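Local coordinates for imelysin-like protein (Psychrobacter arcticus, PDB 3PF0) that is of unknown function, an all-helical imelysin-like member of the M75 peptidase family and possibly a metalloendopeptidase, at residues 101-106 with 268-273; 248-253 with 258-263. All blocks are in the same frame, centred on the assembly; numbering follows the deposited sequence.

Interaction 1 of 2, residues 101-106 with 268-273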
# COMPACT_ATOMS: atom_id res chain seq x y z
N GLN A 101 10.67 -12.05 4.43
CA GLN A 101 11.14 -10.76 3.92
C GLN A 101 10.18 -10.25 2.82
O GLN A 101 9.97 -9.04 2.73
CB GLN A 101 12.59 -10.85 3.42
CG GLN A 101 13.24 -9.50 3.03
CD GLN A 101 12.98 -8.36 3.99
OE1 GLN A 101 12.94 -8.51 5.21
NE2 GLN A 101 12.81 -7.17 3.45
N TRP A 102 9.56 -11.14 2.04
CA TRP A 102 8.58 -10.71 1.03
C TRP A 102 7.42 -9.99 1.75
O TRP A 102 7.01 -8.93 1.29
CB TRP A 102 8.06 -11.88 0.17
CG TRP A 102 6.88 -11.50 -0.69
CD1 TRP A 102 6.92 -10.88 -1.90
CD2 TRP A 102 5.50 -11.51 -0.29
NE1 TRP A 102 5.64 -10.57 -2.32
CE2 TRP A 102 4.75 -10.92 -1.34
CE3 TRP A 102 4.81 -11.99 0.85
CZ2 TRP A 102 3.36 -10.79 -1.28
CZ3 TRP A 102 3.43 -11.84 0.90
CH2 TRP A 102 2.72 -11.29 -0.17
N LEU A 103 6.93 -10.55 2.90
CA LEU A 103 5.82 -9.98 3.67
C LEU A 103 6.19 -8.59 4.21
O LEU A 103 5.34 -7.69 4.15
CB LEU A 103 5.39 -10.91 4.82
CG LEU A 103 4.19 -10.47 5.71
CD1 LEU A 103 2.96 -10.06 4.86
CD2 LEU A 103 3.82 -11.56 6.71
N VAL A 104 7.43 -8.41 4.74
CA VAL A 104 7.95 -7.13 5.25
C VAL A 104 7.85 -6.09 4.11
O VAL A 104 7.35 -4.98 4.32
CB VAL A 104 9.40 -7.26 5.82
CG1 VAL A 104 9.98 -5.89 6.21
CG2 VAL A 104 9.46 -8.23 7.00
N LEU A 105 8.29 -6.48 2.89
CA LEU A 105 8.22 -5.66 1.69
C LEU A 105 6.76 -5.37 1.27
O LEU A 105 6.46 -4.24 0.89
CB LEU A 105 9.00 -6.32 0.52
CG LEU A 105 8.72 -5.80 -0.90
CD1 LEU A 105 9.15 -4.33 -1.08
CD2 LEU A 105 9.37 -6.68 -1.92
N ALA A 106 5.88 -6.39 1.30
CA ALA A 106 4.47 -6.21 0.92
C ALA A 106 3.77 -5.24 1.88
O ALA A 106 2.99 -4.41 1.43
CB ALA A 106 3.75 -7.55 0.88
N SER A 268 -3.33 -11.78 4.49
CA SER A 268 -4.19 -10.60 4.26
C SER A 268 -4.31 -9.71 5.49
O SER A 268 -4.35 -8.50 5.32
CB SER A 268 -5.58 -10.98 3.76
OG SER A 268 -6.10 -12.14 4.39
N ARG A 269 -4.36 -10.29 6.71
CA ARG A 269 -4.46 -9.52 7.96
C ARG A 269 -3.27 -8.54 8.10
O ARG A 269 -3.49 -7.39 8.46
CB ARG A 269 -4.55 -10.45 9.18
CG ARG A 269 -4.92 -9.71 10.48
CD ARG A 269 -4.83 -10.59 11.72
NE ARG A 269 -3.45 -10.94 12.06
CZ ARG A 269 -3.11 -11.96 12.84
NH1 ARG A 269 -4.04 -12.75 13.36
NH2 ARG A 269 -1.84 -12.21 13.10
N ALA A 270 -2.05 -8.99 7.76
CA ALA A 270 -0.83 -8.17 7.80
C ALA A 270 -0.89 -6.99 6.82
O ALA A 270 -0.39 -5.92 7.15
CB ALA A 270 0.39 -9.03 7.52
N ILE A 271 -1.51 -7.18 5.63
CA ILE A 271 -1.63 -6.12 4.62
C ILE A 271 -2.65 -5.06 5.09
O ILE A 271 -2.34 -3.87 5.05
CB ILE A 271 -1.97 -6.68 3.20
CG1 ILE A 271 -0.96 -7.79 2.77
CG2 ILE A 271 -2.03 -5.56 2.15
CD1 ILE A 271 0.59 -7.40 2.84
N ILE A 272 -3.84 -5.49 5.59
CA ILE A 272 -4.89 -4.58 6.07
C ILE A 272 -4.38 -3.78 7.29
O ILE A 272 -4.63 -2.58 7.37
CB ILE A 272 -6.22 -5.34 6.34
CG1 ILE A 272 -6.74 -6.08 5.07
CG2 ILE A 272 -7.31 -4.42 6.93
CD1 ILE A 272 -6.91 -5.24 3.74
N ASN A 273 -3.65 -4.44 8.20
CA ASN A 273 -3.05 -3.85 9.40
C ASN A 273 -2.04 -2.76 9.04
O ASN A 273 -2.08 -1.67 9.62
CB ASN A 273 -2.39 -4.95 10.23
CG ASN A 273 -1.99 -4.55 11.62
OD1 ASN A 273 -2.82 -4.17 12.46
ND2 ASN A 273 -0.71 -4.68 11.91
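A106 N donates to W102 O at 2.8 Å, a helical bond that fixes the backbone of the alanine reaching across to I271. The CB of A106 points at the facing helix and meets the CD1 methyl of I271 at 3.7 Å, while also lying 3.9 Å above the plane of the W102 indole, toward the ring's rim. The alanine methyl touches the W102 face within its own helix and, in another direction, the isoleucine end of the other. The CD1 of I271 also lies against the carbonyl carbon of A106. Its CG1 stands anti to the carbonyl carbon (chi1 -53°), and a second bend, chi2 -54°, turns CD1 toward helix 92-112, although the side chain sets off along the flank. L103 reaches over from the other helix in a similar way: its CB also starts along the flank. With CG anti to its backbone N (chi1 -178°), it extends from its helix so that CD1 alone does the touching, 3.8 Å from A270 CB and 4.1 Å from I271 CD1. L103 and I271 cross obliquely, their CD1 methyls meeting, and the small A270 faces the leucine end. In this all-helical imelysin-like fold, the contact sets a middle turn of helix 92-112 against the first turns of helix 268-283. The segment axes run roughly parallel and come within 10.2 Å at their closest, and all the side-chain contacts between the two segments are apolar. W102 packs on helix 167-176, and its NE1 is hydrogen-bonded to I168 O. At the start of the second helix, S268 OG bonds to L322 N and R269 NH1 to M318 O, tying that helix to the loop after helix 298-316.

Interaction 2 of 2, residues 248-253 with 258-263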
# COMPACT_ATOMS: atom_id res chain seq x y z
N GLN A 248 -15.63 -7.18 -2.03
CA GLN A 248 -15.64 -7.98 -3.26
C GLN A 248 -15.01 -9.38 -3.08
O GLN A 248 -15.68 -10.33 -3.46
CB GLN A 248 -14.96 -7.22 -4.42
CG GLN A 248 -15.86 -6.19 -5.08
CD GLN A 248 -15.08 -5.13 -5.82
OE1 GLN A 248 -14.06 -5.39 -6.48
NE2 GLN A 248 -15.55 -3.89 -5.74
N PRO A 249 -13.78 -9.58 -2.54
CA PRO A 249 -13.23 -10.95 -2.47
C PRO A 249 -13.94 -11.89 -1.50
O PRO A 249 -13.90 -13.10 -1.69
CB PRO A 249 -11.79 -10.74 -2.02
CG PRO A 249 -11.51 -9.32 -2.27
CD PRO A 249 -12.78 -8.61 -2.05
N LEU A 250 -14.58 -11.33 -0.45
CA LEU A 250 -15.26 -12.13 0.56
C LEU A 250 -16.76 -12.29 0.24
O LEU A 250 -17.46 -13.01 0.96
CB LEU A 250 -15.05 -11.52 1.96
CG LEU A 250 -13.58 -11.30 2.40
CD1 LEU A 250 -13.51 -10.51 3.69
CD2 LEU A 250 -12.83 -12.61 2.51
N GLY A 251 -17.22 -11.65 -0.84
CA GLY A 251 -18.60 -11.69 -1.31
C GLY A 251 -19.61 -11.31 -0.25
O GLY A 251 -20.47 -12.12 0.11
N LEU A 252 -19.48 -10.09 0.28
CA LEU A 252 -20.36 -9.59 1.35
C LEU A 252 -21.64 -8.95 0.79
O LEU A 252 -22.67 -8.97 1.47
CB LEU A 252 -19.61 -8.59 2.25
CG LEU A 252 -18.28 -9.05 2.89
CD1 LEU A 252 -17.63 -7.92 3.62
CD2 LEU A 252 -18.48 -10.22 3.86
N SER A 253 -21.57 -8.37 -0.42
CA SER A 253 -22.70 -7.70 -1.09
C SER A 253 -23.37 -8.60 -2.15
O SER A 253 -24.56 -8.44 -2.42
CB SER A 253 -22.24 -6.40 -1.74
OG SER A 253 -21.20 -6.62 -2.68
N GLY A 258 -12.56 -11.17 -7.35
CA GLY A 258 -11.20 -10.82 -6.98
C GLY A 258 -10.69 -11.60 -5.79
O GLY A 258 -11.31 -12.58 -5.35
N HIS A 259 -9.53 -11.18 -5.26
CA HIS A 259 -8.87 -11.88 -4.16
C HIS A 259 -8.41 -10.90 -3.10
O HIS A 259 -8.24 -9.71 -3.38
CB HIS A 259 -7.67 -12.70 -4.68
CG HIS A 259 -7.95 -13.44 -5.95
ND1 HIS A 259 -8.47 -14.73 -5.94
CD2 HIS A 259 -7.85 -13.02 -7.24
CE1 HIS A 259 -8.65 -15.06 -7.21
NE2 HIS A 259 -8.30 -14.06 -8.03
N LEU A 260 -8.22 -11.40 -1.88
CA LEU A 260 -7.69 -10.61 -0.79
C LEU A 260 -6.24 -10.26 -1.09
O LEU A 260 -5.58 -11.06 -1.76
CB LEU A 260 -7.74 -11.42 0.52
CG LEU A 260 -9.03 -11.46 1.30
CD1 LEU A 260 -9.09 -12.72 2.07
CD2 LEU A 260 -9.10 -10.32 2.28
N PRO A 261 -5.68 -9.15 -0.59
CA PRO A 261 -4.23 -8.94 -0.80
C PRO A 261 -3.46 -10.06 -0.08
O PRO A 261 -3.96 -10.58 0.92
CB PRO A 261 -3.98 -7.55 -0.20
CG PRO A 261 -5.08 -7.34 0.77
CD PRO A 261 -6.27 -8.09 0.26
N ALA A 262 -2.31 -10.52 -0.65
CA ALA A 262 -1.49 -11.63 -0.14
C ALA A 262 -2.32 -12.93 0.06
O ALA A 262 -2.14 -13.64 1.05
CB ALA A 262 -0.79 -11.24 1.17
N ALA A 263 -3.20 -13.24 -0.92
CA ALA A 263 -4.06 -14.42 -0.90
C ALA A 263 -3.27 -15.73 -0.95
O ALA A 263 -3.64 -16.67 -0.24
CB ALA A 263 -5.04 -14.37 -2.07
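The chain doubles back here, so that the end of helix 225-250 lies beside the extended G258-L260, with the CA atoms of P249 and H259 only 4.8 Å apart. P249 makes the largest share of the contact. Its ring points at the opposite backbone: CG sits 3.5 Å from H259 O and CB 3.6 Å from L260 N, so the pyrrolidine presses on the peptide unit joining H259 and L260. H259 O is hydrogen-bonded to Y132 OH, while the CB of H259 points away from P249's segment. The helix ends in a Schellman motif, in which G251 adopts a positive phi of 53°; the carbonyl O of L250, next to this end, is hydrogen-bonded to K327 NZ of helix 327-351. Beyond the proline, L250 and L260 meet at about a right angle, with L250 CD2 3.8 Å from L260 CD1. Both leucines hold CG anti to the carbonyl carbon (chi1 -55° in L250), which brings these two branches together. P249 CB reaches the CG of the same L260 more loosely, at 4.4 Å. L260 also packs on D321 and A323 and on S268 of the next helix, and it begins the type II turn that runs to A263. G258, at positive phi, brings its carbonyl O to 3.8 Å from P249 CA.

The centre of interaction 1 is about 9 Å from that of the chain, and that of interaction 2 about 16 Å; both are partly buried, but only the second includes an exposed touching residue, H259. Interaction 1 joins two helices far apart in sequence; interaction 2 packs the end of helix 225-250 on the loop just after it, nested inside the loop that interaction 1 spans. The first is methyl against methyl; the second presses a proline ring on a peptide backbone and adds one leucine pair. They meet at the start of helix 268-283, which the 258-263 loop leads into: P261 packs on S268 and I271, and A262 touches I271 and the W102 ring.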